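Local coordinates for probable adenylyl-sulfate kinase (Synechocystis sp., PDB 5CB8), which catalyses the ATP-dependent phosphorylation of adenosine 5'-phosphosulfate to 3'-phosphoadenylyl sulfate, a step in making activated sulfate for sulfur metabolism, at residues Arg24-Trp29 with Asp121-Phe126; Val127-Ala132 with Cys171-Glu176. All blocks are in the same frame, centred on the assembly; numbering follows the deposited sequence. Where two conformers were deposited one is given.

Interaction 1. Residues Arg24-Trp29 with Asp121-Phe126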
loop_
_atom_site.group_PDB
_atom_site.type_symbol
_atom_site.label_atom_id
_atom_site.label_comp_id
_atom_site.label_asym_id
_atom_site.label_seq_id
_atom_site.Cartn_x
_atom_site.Cartn_y
_atom_site.Cartn_z
ATOM N N ARG B 24 -19.771 -3.282 1.032
ATOM C CA ARG B 24 -18.941 -3.218 2.235
ATOM C C ARG B 24 -17.542 -3.697 1.888
ATOM O O ARG B 24 -17.371 -4.550 1.015
ATOM C CB ARG B 24 -19.506 -4.106 3.345
ATOM C CG ARG B 24 -20.962 -3.829 3.694
ATOM C CD ARG B 24 -21.476 -4.859 4.697
ATOM N NE ARG B 24 -22.871 -4.634 5.080
ATOM C CZ ARG B 24 -23.519 -5.350 5.997
ATOM N NH1 ARG B 24 -22.901 -6.337 6.634
ATOM N NH2 ARG B 24 -24.785 -5.076 6.285
ATOM N N GLY B 25 -16.537 -3.162 2.575
ATOM C CA GLY B 25 -15.164 -3.533 2.276
ATOM C C GLY B 25 -14.851 -4.973 2.644
ATOM O O GLY B 25 -15.327 -5.479 3.665
ATOM N N VAL B 26 -14.044 -5.627 1.814
ATOM C CA VAL B 26 -13.662 -7.011 2.044
ATOM C C VAL B 26 -12.437 -7.368 1.206
ATOM O O VAL B 26 -12.301 -6.928 0.058
ATOM C CB VAL B 26 -14.860 -7.987 1.762
ATOM C CG1 VAL B 26 -15.349 -7.856 0.331
ATOM C CG2 VAL B 26 -14.481 -9.430 2.078
ATOM N N THR B 27 -11.522 -8.129 1.794
ATOM C CA THR B 27 -10.399 -8.677 1.041
ATOM C C THR B 27 -10.722 -10.110 0.638
ATOM O O THR B 27 -10.973 -10.963 1.494
ATOM C CB THR B 27 -9.113 -8.649 1.868
ATOM O OG1 THR B 27 -8.704 -7.283 2.045
ATOM C CG2 THR B 27 -7.995 -9.425 1.170
ATOM N N ILE B 28 -10.743 -10.361 -0.666
ATOM C CA ILE B 28 -10.965 -11.705 -1.191
ATOM C C ILE B 28 -9.593 -12.257 -1.568
ATOM O O ILE B 28 -8.960 -11.760 -2.504
ATOM C CB ILE B 28 -11.901 -11.666 -2.416
ATOM C CG1 ILE B 28 -13.218 -10.964 -2.046
ATOM C CG2 ILE B 28 -12.163 -13.081 -2.955
ATOM C CD1 ILE B 28 -14.076 -10.619 -3.243
ATOM N N TRP B 29 -9.134 -13.272 -0.831
ATOM C CA TRP B 29 -7.732 -13.688 -0.876
ATOM C C TRP B 29 -7.555 -15.054 -1.536
ATOM O O TRP B 29 -7.862 -16.089 -0.933
ATOM C CB TRP B 29 -7.141 -13.730 0.544
ATOM C CG TRP B 29 -5.648 -13.914 0.573
ATOM C CD1 TRP B 29 -4.956 -15.072 0.342
ATOM C CD2 TRP B 29 -4.662 -12.905 0.843
ATOM N NE1 TRP B 29 -3.601 -14.844 0.451
ATOM C CE2 TRP B 29 -3.398 -13.523 0.757
ATOM C CE3 TRP B 29 -4.734 -11.538 1.147
ATOM C CZ2 TRP B 29 -2.208 -12.819 0.956
ATOM C CZ3 TRP B 29 -3.551 -10.841 1.354
ATOM C CH2 TRP B 29 -2.304 -11.484 1.261
ATOM N N ASP B 121 -12.589 -8.488 7.763
ATOM C CA ASP B 121 -13.434 -8.748 6.602
ATOM C C ASP B 121 -12.585 -9.332 5.487
ATOM O O ASP B 121 -12.078 -8.614 4.615
ATOM C CB ASP B 121 -14.131 -7.472 6.158
ATOM C CG ASP B 121 -15.019 -6.924 7.229
ATOM O OD1 ASP B 121 -16.072 -7.543 7.483
ATOM O OD2 ASP B 121 -14.649 -5.902 7.836
ATOM N N PHE B 122 -12.457 -10.651 5.522
ATOM C CA PHE B 122 -11.450 -11.355 4.753
ATOM C C PHE B 122 -12.033 -12.703 4.381
ATOM O O PHE B 122 -12.582 -13.407 5.239
ATOM C CB PHE B 122 -10.226 -11.541 5.654
ATOM C CG PHE B 122 -9.068 -12.249 5.005
ATOM C CD1 PHE B 122 -9.050 -13.635 4.908
ATOM C CD2 PHE B 122 -7.968 -11.532 4.558
ATOM C CE1 PHE B 122 -7.973 -14.290 4.337
ATOM C CE2 PHE B 122 -6.885 -12.178 3.986
ATOM C CZ PHE B 122 -6.888 -13.563 3.882
ATOM N N LEU B 123 -11.933 -13.056 3.104
ATOM C CA LEU B 123 -12.412 -14.344 2.618
ATOM C C LEU B 123 -11.242 -15.097 2.011
ATOM O O LEU B 123 -10.655 -14.641 1.023
ATOM C CB LEU B 123 -13.475 -14.148 1.534
ATOM C CG LEU B 123 -14.864 -13.691 1.953
ATOM C CD1 LEU B 123 -15.840 -13.822 0.782
ATOM C CD2 LEU B 123 -15.309 -14.529 3.138
ATOM N N GLU B 124 -10.904 -16.247 2.587
ATOM C CA GLU B 124 -9.811 -17.064 2.065
ATOM C C GLU B 124 -10.353 -18.004 0.990
ATOM O O GLU B 124 -11.218 -18.840 1.260
ATOM C CB GLU B 124 -9.159 -17.883 3.189
ATOM C CG GLU B 124 -7.949 -18.718 2.747
ATOM C CD GLU B 124 -7.371 -19.550 3.885
ATOM O OE1 GLU B 124 -8.152 -20.137 4.666
ATOM O OE2 GLU B 124 -6.131 -19.629 4.002
ATOM N N VAL B 125 -9.841 -17.869 -0.225
ATOM C CA VAL B 125 -10.281 -18.711 -1.324
ATOM C C VAL B 125 -9.127 -19.642 -1.698
ATOM O O VAL B 125 -8.075 -19.181 -2.139
ATOM C CB VAL B 125 -10.696 -17.851 -2.537
ATOM C CG1 VAL B 125 -11.182 -18.734 -3.684
ATOM C CG2 VAL B 125 -11.795 -16.855 -2.136
ATOM N N PHE B 126 -9.314 -20.945 -1.489
ATOM C CA PHE B 126 -8.299 -21.939 -1.845
ATOM C C PHE B 126 -8.484 -22.324 -3.314
ATOM O O PHE B 126 -9.417 -23.048 -3.661
ATOM C CB PHE B 126 -8.457 -23.181 -0.953
ATOM C CG PHE B 126 -7.420 -24.259 -1.184
ATOM C CD1 PHE B 126 -6.262 -24.005 -1.911
ATOM C CD2 PHE B 126 -7.616 -25.532 -0.663
ATOM C CE1 PHE B 126 -5.318 -25.000 -2.119
ATOM C CE2 PHE B 126 -6.674 -26.533 -0.860
ATOM C CZ PHE B 126 -5.520 -26.262 -1.595
HETATM O O HOH W 1 -15.493 -3.584 5.773
#

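Interaction 2. Residues Val127-Ala132 with Cys171-Glu176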
loop_
_atom_site.group_PDB
_atom_site.type_symbol
_atom_site.label_atom_id
_atom_site.label_comp_id
_atom_site.label_asym_id
_atom_site.label_seq_id
_atom_site.Cartn_x
_atom_site.Cartn_y
_atom_site.Cartn_z
ATOM N N VAL B 127 -7.614 -21.810 -4.176
ATOM C CA VAL B 127 -7.595 -22.222 -5.569
ATOM C C VAL B 127 -6.757 -23.485 -5.636
ATOM O O VAL B 127 -5.515 -23.429 -5.632
ATOM C CB VAL B 127 -7.022 -21.118 -6.464
ATOM C CG1 VAL B 127 -7.124 -21.531 -7.929
ATOM C CG2 VAL B 127 -7.791 -19.818 -6.233
ATOM N N ASN B 128 -7.450 -24.625 -5.682
ATOM C CA ASN B 128 -6.839 -25.928 -5.467
ATOM C C ASN B 128 -6.749 -26.734 -6.757
ATOM O O ASN B 128 -7.745 -27.307 -7.205
ATOM C CB ASN B 128 -7.676 -26.687 -4.424
ATOM C CG ASN B 128 -7.121 -28.065 -4.084
ATOM O OD1 ASN B 128 -6.025 -28.448 -4.508
ATOM N ND2 ASN B 128 -7.877 -28.810 -3.279
ATOM N N ALA B 129 -5.559 -26.774 -7.353
ATOM C CA ALA B 129 -5.284 -27.660 -8.484
ATOM C C ALA B 129 -4.182 -28.634 -8.085
ATOM O O ALA B 129 -3.272 -28.262 -7.350
ATOM C CB ALA B 129 -4.857 -26.847 -9.702
ATOM N N PRO B 130 -4.247 -29.882 -8.575
ATOM C CA PRO B 130 -3.201 -30.847 -8.216
ATOM C C PRO B 130 -1.847 -30.383 -8.735
ATOM O O PRO B 130 -1.791 -29.752 -9.799
ATOM C CB PRO B 130 -3.626 -32.112 -8.959
ATOM C CG PRO B 130 -5.118 -31.968 -9.128
ATOM C CD PRO B 130 -5.323 -30.499 -9.370
ATOM N N LEU B 131 -0.778 -30.677 -8.002
ATOM C CA LEU B 131 0.558 -30.308 -8.452
ATOM C C LEU B 131 0.834 -30.861 -9.843
ATOM O O LEU B 131 1.404 -30.171 -10.691
ATOM C CB LEU B 131 1.627 -30.810 -7.475
ATOM C CG LEU B 131 3.073 -30.510 -7.904
ATOM C CD1 LEU B 131 3.406 -29.037 -7.693
ATOM C CD2 LEU B 131 4.073 -31.374 -7.157
ATOM N N ALA B 132 0.420 -32.102 -10.086
ATOM C CA ALA B 132 0.725 -32.745 -11.364
ATOM C C ALA B 132 0.055 -32.018 -12.527
ATOM O O ALA B 132 0.606 -31.939 -13.624
ATOM C CB ALA B 132 0.308 -34.217 -11.340
ATOM N N CYS B 171 -11.961 -23.703 -4.738
ATOM C CA CYS B 171 -12.190 -23.866 -6.168
ATOM C C CYS B 171 -11.245 -24.944 -6.679
ATOM O O CYS B 171 -10.026 -24.733 -6.737
ATOM C CB CYS B 171 -11.927 -22.546 -6.898
ATOM S SG CYS B 171 -12.938 -21.155 -6.305
ATOM N N ARG B 172 -11.792 -26.111 -7.005
ATOM C CA ARG B 172 -10.969 -27.193 -7.529
ATOM C C ARG B 172 -10.936 -27.056 -9.042
ATOM O O ARG B 172 -11.767 -27.631 -9.751
ATOM C CB ARG B 172 -11.507 -28.556 -7.066
ATOM C CG ARG B 172 -11.416 -28.668 -5.544
ATOM C CD ARG B 172 -11.836 -30.014 -4.960
ATOM N NE ARG B 172 -11.529 -30.008 -3.526
ATOM C CZ ARG B 172 -11.730 -31.022 -2.692
ATOM N NH1 ARG B 172 -12.251 -32.158 -3.130
ATOM N NH2 ARG B 172 -11.405 -30.892 -1.412
ATOM N N THR B 173 -9.968 -26.278 -9.529
ATOM C CA THR B 173 -10.013 -25.779 -10.904
ATOM C C THR B 173 -9.850 -26.849 -11.970
ATOM O O THR B 173 -10.170 -26.602 -13.132
ATOM C CB THR B 173 -8.993 -24.651 -11.132
ATOM O OG1 THR B 173 -7.703 -25.100 -10.712
ATOM C CG2 THR B 173 -9.375 -23.434 -10.313
ATOM N N ASP B 174 -9.363 -28.030 -11.585
ATOM C CA ASP B 174 -9.260 -29.153 -12.512
ATOM C C ASP B 174 -10.587 -29.893 -12.651
ATOM O O ASP B 174 -10.752 -30.740 -13.541
ATOM C CB ASP B 174 -8.178 -30.131 -12.050
ATOM C CG ASP B 174 -8.369 -30.582 -10.612
ATOM O OD1 ASP B 174 -8.694 -29.740 -9.739
ATOM O OD2 ASP B 174 -8.165 -31.783 -10.348
ATOM N N LEU B 175 -11.538 -29.569 -11.776
ATOM C CA LEU B 175 -12.809 -30.309 -11.725
ATOM C C LEU B 175 -14.052 -29.432 -11.861
ATOM O O LEU B 175 -15.178 -29.937 -11.872
ATOM C CB LEU B 175 -12.905 -31.107 -10.420
ATOM C CG LEU B 175 -11.730 -32.018 -10.074
ATOM C CD1 LEU B 175 -11.889 -32.587 -8.668
ATOM C CD2 LEU B 175 -11.590 -33.143 -11.099
ATOM N N GLU B 176 -13.861 -28.120 -11.946
ATOM C CA GLU B 176 -15.004 -27.225 -12.109
ATOM C C GLU B 176 -14.727 -26.176 -13.178
ATOM O O GLU B 176 -13.579 -25.776 -13.389
ATOM C CB GLU B 176 -15.387 -26.579 -10.770
ATOM C CG GLU B 176 -14.219 -26.027 -10.004
ATOM C CD GLU B 176 -14.573 -25.509 -8.619
ATOM O OE1 GLU B 176 -14.692 -26.317 -7.664
ATOM O OE2 GLU B 176 -14.705 -24.275 -8.484
#

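Interaction 1. Residues Arg24-Trp29 with Asp121-Phe126
Phe122 reaches across to Trp29 with the far end of its ring: its CZ lies 3.4 Å from Trp29 CB, and its CE2 3.6 Å from Trp29 CE3. The phenyl plane and that of the indole's five-membered ring are inclined by 29°, but their centroids are 5.3 Å apart, so the rings are slid past each other and barely overlap. Both side chains set CG anti to the backbone N (chi1 -179° for Phe122, -170° for Trp29), bringing the phenyl end to Trp29 CB and the adjoining indole atoms. Thr27 CG2 fills in next to them, 4.0 Å from Phe122 CD2 and in plane at the edge of the indole. On the reverse face, Ile28 CG2 and Val125 CG2 lie side by side, 3.9 Å apart. Four nearly straight N-H...O bonds join the backbones in parallel register, Thr27 beside Phe122; in one of them Leu123 N lies 2.8 Å from Thr27 O. These are neighbouring strands of the central parallel sheet of a P-loop kinase fold, and the strand of Thr27 is also bonded to Val98, Val100 and Val102 on its other side. Where the pairing begins, a water donates to Gly25 O at 2.8 Å and, weakly, to Asp121 OD2; Asp121 OD1 is hydrogen-bonded to Tyr194 OH. Helices 76-94 and 109-119 cover the aromatic face, whereas helix 178-191 packs on Ile28, Leu123 and Val125. Farther out, Trp29 NE1 is hydrogen-bonded to OG of Ser106, by similarity the phosphoserine intermediate, and Glu124 OE2 forms a salt bridge with Arg112.

Interaction 2. Residues Val127-Ala132 with Cys171-Glu176
Val127 and Cys171 form a single parallel bridge, CA to CA 4.9 Å, where the last strand of the P-loop kinase sheet pairs with its neighbour before both segments turn off into loops. The bridge is tied by Asn128 N to Cys171 O at 2.8 Å. One residue on, the hold slackens: Thr173 N reaches Asn128 O only weakly, while Arg172 CA-H points at that same oxygen with 154° at the hydrogen. The side chains of Asn128 and Arg172 run alongside each other in one direction, their amide and guanidinium planes 83° apart. Asn128 ND2 hydrogen-bonds to Glu170 OE1 and Arg172 NE forms a salt bridge with the same oxygen, so one carboxylate oxygen takes both donors. Thr173 faces the other way. Its chi1 of 53° sets OG1 between its own N and carbonyl carbon, 3.5 Å from Ala129 CB, and this hydroxyl is hydrogen-bonded to Ala36 O in the loop assigned to ATP by similarity. Its methyl CG2 meets Val127 CG1 at 3.8 Å, and both residues also pack on Ile41 of helix 38-50. Pro130, the N-cap residue of helix 131-137, and Asp174 approach from opposite directions; in one of the two deposited conformers of Asp174, its OD2 lies 3.3 Å from both CG and CD of Pro130, a contact the other conformer makes less certain. An alanine in place of Pro130 removes the ring methylenes, which would probably open a gap beside the Asp174 carboxylate, set that group free to turn and give up the ring's restraint on the backbone before the helix. Within 171-176 the chain folds back on itself, with Leu175 N bonded to Arg172 O, and Arg172 N donates to Glu176 OE1 at 3.0 Å, meeting the oxygen from above the carboxylate plane.

Interactions 1 and 2 follow one another along a single path: strand 122-127 leaves interaction 1 and enters interaction 2, their centres about 20 Å apart. They meet directly where Phe126 O lies 2.8 Å from Cys171 N, a probable hydrogen bond, and where Val125 CG1 packs on Cys171 SG at 4.0 Å. Each also lies near the active site. In interaction 1 the Trp29 side chain comes within about 3 Å of that of Ser106 and about 7 Å of the bound adenosine-5'-phosphosulfate, whereas in interaction 2 the Val127 side chain is about 4 Å from that of Lys38, an ATP-binding residue by similarity, and about 5 Å from a bound sulfate ion.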